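Local coordinates for putative kinase (Chloroflexus aurantiacus, PDB 2RHM), which is of unknown function but has the P-loop nucleoside triphosphate hydrolase fold and is probably a kinase that transfers phosphate from a nucleotide, at residues I63-Y67 against D91-M95; Q108-S114 against L162-T168. All coordinates share one frame; numbering follows the deposited sequence. Where two conformers were deposited one is given.

Interaction 1. Residues I63-Y67 against D91-M95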
ATOM      1  N   ILE B  63      -5.810   4.437   7.306  1.00 25.09           N
ATOM      2  CA  ILE B  63      -4.848   5.526   7.496  1.00 25.37           C
ATOM      3  C   ILE B  63      -3.466   4.976   7.910  1.00 25.38           C
ATOM      4  O   ILE B  63      -2.454   5.382   7.361  1.00 25.62           O
ATOM      5  CB  ILE B  63      -5.360   6.574   8.519  1.00 26.53           C
ATOM      6  CG1 ILE B  63      -6.519   7.377   7.921  1.00 35.61           C
ATOM      7  CG2 ILE B  63      -4.253   7.523   8.903  1.00 30.87           C
ATOM      8  CD1 ILE B  63      -7.336   8.121   8.954  1.00 41.23           C
HETATM    9  N   MSE B  64      -3.465   4.010   8.836  0.50 25.74           N
HETATM   10  CA  MSE B  64      -2.258   3.269   9.226  0.50 28.00           C
HETATM   11  C   MSE B  64      -1.595   2.575   8.014  0.50 25.68           C
HETATM   12  O   MSE B  64      -0.366   2.590   7.883  0.50 22.50           O
HETATM   13  CB  MSE B  64      -2.579   2.226  10.320  0.50 28.89           C
HETATM   14  CG  MSE B  64      -2.915   2.814  11.692  0.50 30.33           C
HETATM   15 SE   MSE B  64      -3.733   1.549  13.005  0.38 39.79          SE
HETATM   16  CE  MSE B  64      -2.745   0.037  12.737  0.50 26.43           C
HETATM   17  N   MSE B  65      -2.391   1.957   7.141  0.67 24.00           N
HETATM   18  CA  MSE B  65      -1.844   1.316   5.939  0.67 25.61           C
HETATM   19  C   MSE B  65      -1.242   2.350   4.997  0.67 23.68           C
HETATM   20  O   MSE B  65      -0.240   2.095   4.318  0.67 22.91           O
HETATM   21  CB  MSE B  65      -2.940   0.534   5.196  0.67 27.11           C
HETATM   22  CG  MSE B  65      -3.117  -0.883   5.645  0.67 35.83           C
HETATM   23 SE   MSE B  65      -1.480  -1.906   5.435  0.50 31.08          SE
HETATM   24  CE  MSE B  65      -1.112  -1.655   3.631  0.67 38.33           C
ATOM     25  N   LEU B  66      -1.880   3.510   4.927  1.00 24.43           N
ATOM     26  CA  LEU B  66      -1.430   4.589   4.055  1.00 24.46           C
ATOM     27  C   LEU B  66      -0.001   5.019   4.447  1.00 23.82           C
ATOM     28  O   LEU B  66       0.891   5.097   3.605  1.00 23.25           O
ATOM     29  CB  LEU B  66      -2.392   5.779   4.180  1.00 25.46           C
ATOM     30  CG  LEU B  66      -2.948   6.355   2.874  1.00 32.91           C
ATOM     31  CD1 LEU B  66      -3.646   5.296   2.118  1.00 29.71           C
ATOM     32  CD2 LEU B  66      -3.904   7.492   3.184  1.00 29.95           C
ATOM     33  N   TYR B  67       0.211   5.287   5.726  1.00 22.75           N
ATOM     34  CA  TYR B  67       1.530   5.679   6.227  1.00 23.18           C
ATOM     35  C   TYR B  67       2.576   4.555   6.125  1.00 23.37           C
ATOM     36  O   TYR B  67       3.737   4.814   5.833  1.00 23.84           O
ATOM     37  CB  TYR B  67       1.442   6.184   7.659  1.00 25.11           C
ATOM     38  CG  TYR B  67       0.868   7.575   7.750  1.00 24.64           C
ATOM     39  CD1 TYR B  67       1.634   8.686   7.442  1.00 21.59           C
ATOM     40  CD2 TYR B  67      -0.451   7.777   8.090  1.00 28.69           C
ATOM     41  CE1 TYR B  67       1.108   9.970   7.497  1.00 25.55           C
ATOM     42  CE2 TYR B  67      -0.983   9.063   8.169  1.00 28.67           C
ATOM     43  CZ  TYR B  67      -0.210  10.149   7.871  1.00 29.08           C
ATOM     44  OH  TYR B  67      -0.778  11.418   7.952  1.00 26.85           O
ATOM     45  N   ASP B  91      -2.898  14.000  11.923  1.00 23.90           N
ATOM     46  CA  ASP B  91      -1.990  13.743  10.801  1.00 23.23           C
ATOM     47  C   ASP B  91      -0.735  14.600  10.771  1.00 23.09           C
ATOM     48  O   ASP B  91       0.246  14.230  10.136  1.00 24.51           O
ATOM     49  CB  ASP B  91      -2.758  13.801   9.471  1.00 23.38           C
ATOM     50  CG  ASP B  91      -3.747  12.656   9.318  1.00 26.20           C
ATOM     51  OD1 ASP B  91      -3.285  11.495   9.286  1.00 27.70           O
ATOM     52  OD2 ASP B  91      -4.975  12.898   9.210  1.00 24.08           O
ATOM     53  N   THR B  92      -0.724  15.726  11.474  1.00 23.22           N
ATOM     54  CA  THR B  92       0.512  16.507  11.539  1.00 24.74           C
ATOM     55  C   THR B  92       1.644  15.678  12.154  1.00 23.43           C
ATOM     56  O   THR B  92       2.753  15.632  11.592  1.00 23.25           O
ATOM     57  CB  THR B  92       0.285  17.815  12.321  1.00 25.24           C
ATOM     58  OG1 THR B  92      -0.820  18.498  11.723  1.00 22.99           O
ATOM     59  CG2 THR B  92       1.518  18.700  12.286  1.00 30.21           C
ATOM     60  N   GLU B  93       1.385  15.018  13.285  1.00 24.93           N
ATOM     61  CA  GLU B  93       2.426  14.224  13.935  1.00 26.26           C
ATOM     62  C   GLU B  93       2.680  12.933  13.147  1.00 25.51           C
ATOM     63  O   GLU B  93       3.817  12.440  13.109  1.00 26.84           O
ATOM     64  CB  GLU B  93       2.080  13.915  15.379  1.00 29.44           C
ATOM     65  CG  GLU B  93       3.221  13.184  16.109  1.00 31.60           C
ATOM     66  CD  GLU B  93       2.997  13.076  17.598  1.00 38.77           C
ATOM     67  OE1 GLU B  93       2.041  13.690  18.104  1.00 40.14           O
ATOM     68  OE2 GLU B  93       3.790  12.377  18.269  1.00 45.05           O
ATOM     69  N   ARG B  94       1.661  12.378  12.505  1.00 24.79           N
ATOM     70  CA  ARG B  94       1.933  11.201  11.674  1.00 23.69           C
ATOM     71  C   ARG B  94       2.867  11.541  10.516  1.00 23.46           C
ATOM     72  O   ARG B  94       3.726  10.730  10.172  1.00 23.16           O
ATOM     73  CB  ARG B  94       0.672  10.533  11.142  1.00 23.15           C
ATOM     74  CG  ARG B  94      -0.204   9.859  12.202  1.00 28.23           C
ATOM     75  CD  ARG B  94      -1.551   9.548  11.586  1.00 31.60           C
ATOM     76  NE  ARG B  94      -2.533   9.160  12.589  1.00 34.07           N
ATOM     77  CZ  ARG B  94      -3.839   9.381  12.496  1.00 30.11           C
ATOM     78  NH1 ARG B  94      -4.356  10.075  11.489  1.00 28.89           N
ATOM     79  NH2 ARG B  94      -4.632   8.978  13.481  1.00 38.73           N
HETATM   80  N   MSE B  95       2.696  12.720   9.922  1.00 24.71           N
HETATM   81  CA  MSE B  95       3.569  13.165   8.836  1.00 23.36           C
HETATM   82  C   MSE B  95       4.976  13.434   9.351  1.00 23.59           C
HETATM   83  O   MSE B  95       5.957  13.129   8.690  1.00 23.12           O
HETATM   84  CB  MSE B  95       2.999  14.395   8.152  1.00 22.59           C
HETATM   85  CG  MSE B  95       1.752  14.110   7.381  1.00 25.47           C
HETATM   86 SE   MSE B  95       2.150  13.357   5.647  0.75 24.08          SE
HETATM   87  CE  MSE B  95       0.274  12.969   5.152  1.00 30.32           C
TER

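Interaction 2. Residues Q108-S114 against L162-T168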
ATOM      1  N   GLN B 108       1.297  20.313  -1.279  1.00 21.16           N
ATOM      2  CA  GLN B 108      -0.057  20.085  -0.799  1.00 21.08           C
ATOM      3  C   GLN B 108      -1.113  20.772  -1.649  1.00 21.61           C
ATOM      4  O   GLN B 108      -0.944  21.933  -2.055  1.00 22.63           O
ATOM      5  CB  GLN B 108      -0.197  20.519   0.673  1.00 23.23           C
ATOM      6  CG  GLN B 108      -1.521  20.103   1.317  1.00 25.78           C
ATOM      7  CD  GLN B 108      -1.587  20.350   2.839  1.00 23.16           C
ATOM      8  OE1 GLN B 108      -2.572  19.979   3.478  1.00 24.45           O
ATOM      9  NE2 GLN B 108      -0.545  20.960   3.412  1.00 23.58           N
ATOM     10  N   ILE B 109      -2.136  20.004  -1.996  1.00 23.45           N
ATOM     11  CA  ILE B 109      -3.313  20.513  -2.715  1.00 22.12           C
ATOM     12  C   ILE B 109      -4.547  20.279  -1.852  1.00 23.32           C
ATOM     13  O   ILE B 109      -4.826  19.146  -1.413  1.00 24.83           O
ATOM     14  CB  ILE B 109      -3.505  19.851  -4.083  1.00 24.27           C
ATOM     15  CG1 ILE B 109      -2.250  20.011  -4.926  1.00 27.12           C
ATOM     16  CG2 ILE B 109      -4.700  20.474  -4.807  1.00 24.79           C
ATOM     17  CD1 ILE B 109      -2.329  19.370  -6.230  1.00 34.88           C
ATOM     18  N   ARG B 110      -5.253  21.368  -1.567  1.00 22.66           N
ATOM     19  CA  ARG B 110      -6.453  21.320  -0.766  1.00 22.99           C
ATOM     20  C   ARG B 110      -7.649  21.602  -1.661  1.00 25.12           C
ATOM     21  O   ARG B 110      -7.686  22.605  -2.361  1.00 25.78           O
ATOM     22  CB  ARG B 110      -6.426  22.327   0.379  1.00 25.38           C
ATOM     23  CG  ARG B 110      -7.773  22.384   1.070  1.00 31.51           C
ATOM     24  CD  ARG B 110      -7.841  23.393   2.153  1.00 27.78           C
ATOM     25  NE  ARG B 110      -7.620  24.757   1.680  1.00 29.72           N
ATOM     26  CZ  ARG B 110      -7.890  25.833   2.404  1.00 28.22           C
ATOM     27  NH1 ARG B 110      -8.407  25.704   3.611  1.00 26.06           N
ATOM     28  NH2 ARG B 110      -7.663  27.047   1.916  1.00 33.82           N
ATOM     29  N   CYS B 111      -8.613  20.689  -1.658  1.00 24.40           N
ATOM     30  CA  CYS B 111      -9.824  20.878  -2.429  1.00 25.84           C
ATOM     31  C   CYS B 111     -10.911  21.422  -1.539  1.00 24.68           C
ATOM     32  O   CYS B 111     -11.007  21.028  -0.391  1.00 24.18           O
ATOM     33  CB  CYS B 111     -10.282  19.553  -3.020  1.00 25.68           C
ATOM     34  SG  CYS B 111      -9.072  18.838  -4.117  1.00 29.50           S
ATOM     35  N   VAL B 112     -11.726  22.322  -2.082  1.00 24.04           N
ATOM     36  CA  VAL B 112     -12.817  22.930  -1.345  1.00 24.13           C
ATOM     37  C   VAL B 112     -14.014  23.077  -2.299  1.00 24.00           C
ATOM     38  O   VAL B 112     -13.856  23.011  -3.510  1.00 23.29           O
ATOM     39  CB  VAL B 112     -12.412  24.324  -0.769  1.00 26.97           C
ATOM     40  CG1 VAL B 112     -11.223  24.207   0.207  1.00 23.86           C
ATOM     41  CG2 VAL B 112     -12.095  25.309  -1.886  1.00 28.49           C
ATOM     42  N   ALA B 113     -15.209  23.215  -1.743  1.00 24.07           N
ATOM     43  CA  ALA B 113     -16.400  23.521  -2.543  1.00 24.19           C
ATOM     44  C   ALA B 113     -17.507  24.014  -1.646  1.00 24.98           C
ATOM     45  O   ALA B 113     -17.467  23.823  -0.430  1.00 25.12           O
ATOM     46  CB  ALA B 113     -16.861  22.331  -3.319  1.00 25.61           C
ATOM     47  N   SER B 114     -18.521  24.611  -2.265  1.00 25.08           N
ATOM     48  CA  SER B 114     -19.627  25.191  -1.513  1.00 25.68           C
ATOM     49  C   SER B 114     -20.429  24.094  -0.846  1.00 26.52           C
ATOM     50  O   SER B 114     -20.492  22.961  -1.344  1.00 28.55           O
ATOM     51  CB  SER B 114     -20.522  26.063  -2.413  1.00 24.58           C
ATOM     52  OG  SER B 114     -21.293  25.282  -3.312  1.00 25.89           O
ATOM     53  N   LEU B 162       1.333  25.149  -1.106  1.00 22.06           N
ATOM     54  CA  LEU B 162      -0.060  24.758  -0.956  1.00 22.41           C
ATOM     55  C   LEU B 162      -0.884  25.403  -2.070  1.00 22.46           C
ATOM     56  O   LEU B 162      -0.765  26.608  -2.321  1.00 21.79           O
ATOM     57  CB  LEU B 162      -0.608  25.202   0.408  1.00 22.72           C
ATOM     58  CG  LEU B 162      -2.113  25.069   0.662  1.00 24.74           C
ATOM     59  CD1 LEU B 162      -2.549  23.603   0.737  1.00 23.64           C
ATOM     60  CD2 LEU B 162      -2.520  25.796   1.934  1.00 26.39           C
ATOM     61  N   LEU B 163      -1.689  24.599  -2.740  1.00 21.71           N
ATOM     62  CA  LEU B 163      -2.624  25.094  -3.754  1.00 22.74           C
ATOM     63  C   LEU B 163      -3.993  24.747  -3.270  1.00 23.25           C
ATOM     64  O   LEU B 163      -4.219  23.602  -2.920  1.00 23.54           O
ATOM     65  CB  LEU B 163      -2.401  24.378  -5.081  1.00 21.83           C
ATOM     66  CG  LEU B 163      -3.374  24.731  -6.227  1.00 24.43           C
ATOM     67  CD1 LEU B 163      -3.147  26.148  -6.630  1.00 24.11           C
ATOM     68  CD2 LEU B 163      -3.178  23.777  -7.400  1.00 22.95           C
ATOM     69  N   THR B 164      -4.915  25.708  -3.277  1.00 23.42           N
ATOM     70  CA  THR B 164      -6.325  25.418  -2.994  1.00 23.56           C
ATOM     71  C   THR B 164      -7.122  25.464  -4.274  1.00 25.55           C
ATOM     72  O   THR B 164      -7.041  26.434  -5.048  1.00 26.54           O
ATOM     73  CB  THR B 164      -6.935  26.352  -1.965  1.00 26.62           C
ATOM     74  OG1 THR B 164      -6.300  26.124  -0.711  1.00 26.21           O
ATOM     75  CG2 THR B 164      -8.436  26.099  -1.819  1.00 25.64           C
ATOM     76  N   VAL B 165      -7.865  24.389  -4.499  1.00 24.45           N
ATOM     77  CA  VAL B 165      -8.672  24.213  -5.691  1.00 24.61           C
ATOM     78  C   VAL B 165     -10.168  24.162  -5.321  1.00 25.33           C
ATOM     79  O   VAL B 165     -10.648  23.237  -4.656  1.00 26.65           O
ATOM     80  CB  VAL B 165      -8.222  22.959  -6.465  1.00 27.77           C
ATOM     81  CG1 VAL B 165      -9.113  22.734  -7.684  1.00 28.23           C
ATOM     82  CG2 VAL B 165      -6.751  23.105  -6.870  1.00 26.59           C
ATOM     83  N   ASP B 166     -10.902  25.183  -5.754  1.00 24.81           N
ATOM     84  CA  ASP B 166     -12.339  25.257  -5.530  1.00 27.37           C
ATOM     85  C   ASP B 166     -13.051  24.586  -6.707  1.00 28.02           C
ATOM     86  O   ASP B 166     -12.973  25.046  -7.856  1.00 29.95           O
ATOM     87  CB  ASP B 166     -12.779  26.719  -5.348  1.00 28.01           C
ATOM     88  CG  ASP B 166     -14.206  26.853  -4.805  1.00 36.12           C
ATOM     89  OD1 ASP B 166     -15.079  25.998  -5.091  1.00 31.04           O
ATOM     90  OD2 ASP B 166     -14.459  27.852  -4.093  1.00 49.99           O
ATOM     91  N   THR B 167     -13.722  23.477  -6.412  1.00 26.67           N
ATOM     92  CA  THR B 167     -14.411  22.693  -7.433  1.00 27.28           C
ATOM     93  C   THR B 167     -15.922  22.935  -7.476  1.00 26.38           C
ATOM     94  O   THR B 167     -16.659  22.140  -8.060  1.00 28.01           O
ATOM     95  CB  THR B 167     -14.189  21.190  -7.225  1.00 26.19           C
ATOM     96  OG1 THR B 167     -14.811  20.799  -5.998  1.00 27.31           O
ATOM     97  CG2 THR B 167     -12.702  20.859  -7.213  1.00 29.34           C
ATOM     98  N   THR B 168     -16.381  24.022  -6.866  1.00 27.39           N
ATOM     99  CA  THR B 168     -17.802  24.362  -6.870  1.00 29.46           C
ATOM    100  C   THR B 168     -18.359  24.369  -8.293  1.00 31.01           C
ATOM    101  O   THR B 168     -19.455  23.842  -8.549  1.00 31.45           O
ATOM    102  CB  THR B 168     -18.022  25.745  -6.257  1.00 28.08           C
ATOM    103  OG1 THR B 168     -17.583  25.743  -4.894  1.00 31.89           O
ATOM    104  CG2 THR B 168     -19.494  26.131  -6.302  1.00 31.68           C
TER

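Interaction 1. Residues I63-Y67 against D91-M95
Asp91 opens the contact by taking the phenol of Tyr67 on its carboxylate: Tyr67 OH donates to Asp91 OD1 over 2.8 Å, meeting that oxygen on its anti side but tilted out of the carboxylate plane. The same Asp91 OD1 receives Arg94 NH1, also at 2.8 Å, in a salt bridge to the residue three positions on, about one helical turn away, and the two donors come from opposite faces of the carboxylate. OD2 is held by the backbone N of Arg87, so both carboxylate oxygens are held.

Arg94 has its CG anti to the carbonyl carbon (chi1 -68°), and the chain then runs extended across the Tyr67 ring at about a right angle. Arg94 CB sits over one face of the Tyr67 ring, 3.8 Å from its centroid, a CH-pi contact, and Arg94 CD lies 3.5 Å from Tyr67 CE2. The CG2 methyl of Ile63, on the beta branch, lies over a face of the Arg94 guanidinium, 3.6 Å from NH1. Arginine suits this place because its methylenes cover an aromatic face while its charge reaches the carboxylate; tyrosine supplies both that face and a donor.

Met95, a selenomethionine, bends at chi2 (-81°), bringing SE to the Tyr67 ring edge, 5.3 Å from the centroid, in a Met-aromatic contact. Its flexible apolar chain also packs on Leu7, Ile9 and Met82 of the sheet.

The axes of 63-67 and 91-95 pass 11.9 Å apart at a crossing angle of -27°, so long side chains bridge helices 52-75 and 88-101. With two donors on OD1, one cationic, Asp91 is probably ionised despite its burial, and its charge would polarise the Tyr67 hydroxyl.

Interaction 2. Residues Q108-S114 against L162-T168
Ile109 and Val165 meet in the buried part of this strand pair, Ile109 CG2 3.9 Å from Val165 CG2 as the side chains pass at a slant. Cys111 and Leu163 share their face, and helices 18-29 and 175-187 cover it with Leu21, Leu25, Ile178 and Val182; beta-branched and other apolar residues suit such a layer. Five parallel bridges, Gln108-Leu162 through Val112-Asp166, hold the strands in step, with Arg110 N to Leu163 O at 2.8 Å. The pair belongs to the parallel sheet of the P-loop NTPase fold, order 2-3-1-4-5, in which 162-166 is an edge strand within this chain and Cys111 touches Lys18 of the probable Walker A loop.

The other face is more polar, though buried Val112 packs against Thr164 there. A bend at chi3 (61°) turns the Arg110 guanidinium so that NE and NH2 both reach Thr164 OG1 edge-on, each at 3.1 Å; NH1 goes to Ile153 O. On the solvent side, Leu162 and Asp166 of the outer strand are exposed, yet lean back on Gln108 and Val112. At the strand end, Asp166 OD1 accepts from Thr168 N in an Asx turn, while Thr168 OG1 receives the N of Ser114, the N-cap of helix 115-127, whose OG bonds Val117 N.

Overall arrangement
From the N terminus, strand 6-12 and the probable P-loop come first, and the chain then passes through helix 36-47 into helix 52-75. Interaction 1 closes a short excursion through strand 80-83, setting helix 88-101 beside helix 52-75 on one side of the chain's centre. Strand 105-112 follows at once, entering the sheet next to strand 6-12. Interaction 2 closes a longer, largely helical excursion through 115-127 and 141-149, adding edge strand 162-166 on the opposite side of the centre. The two loops neither nest nor cross but run in series, linked by the step from helix 88-101 to strand 105-112; interactions 1 and 2 come within about 8 Å at their nearest atoms without touching.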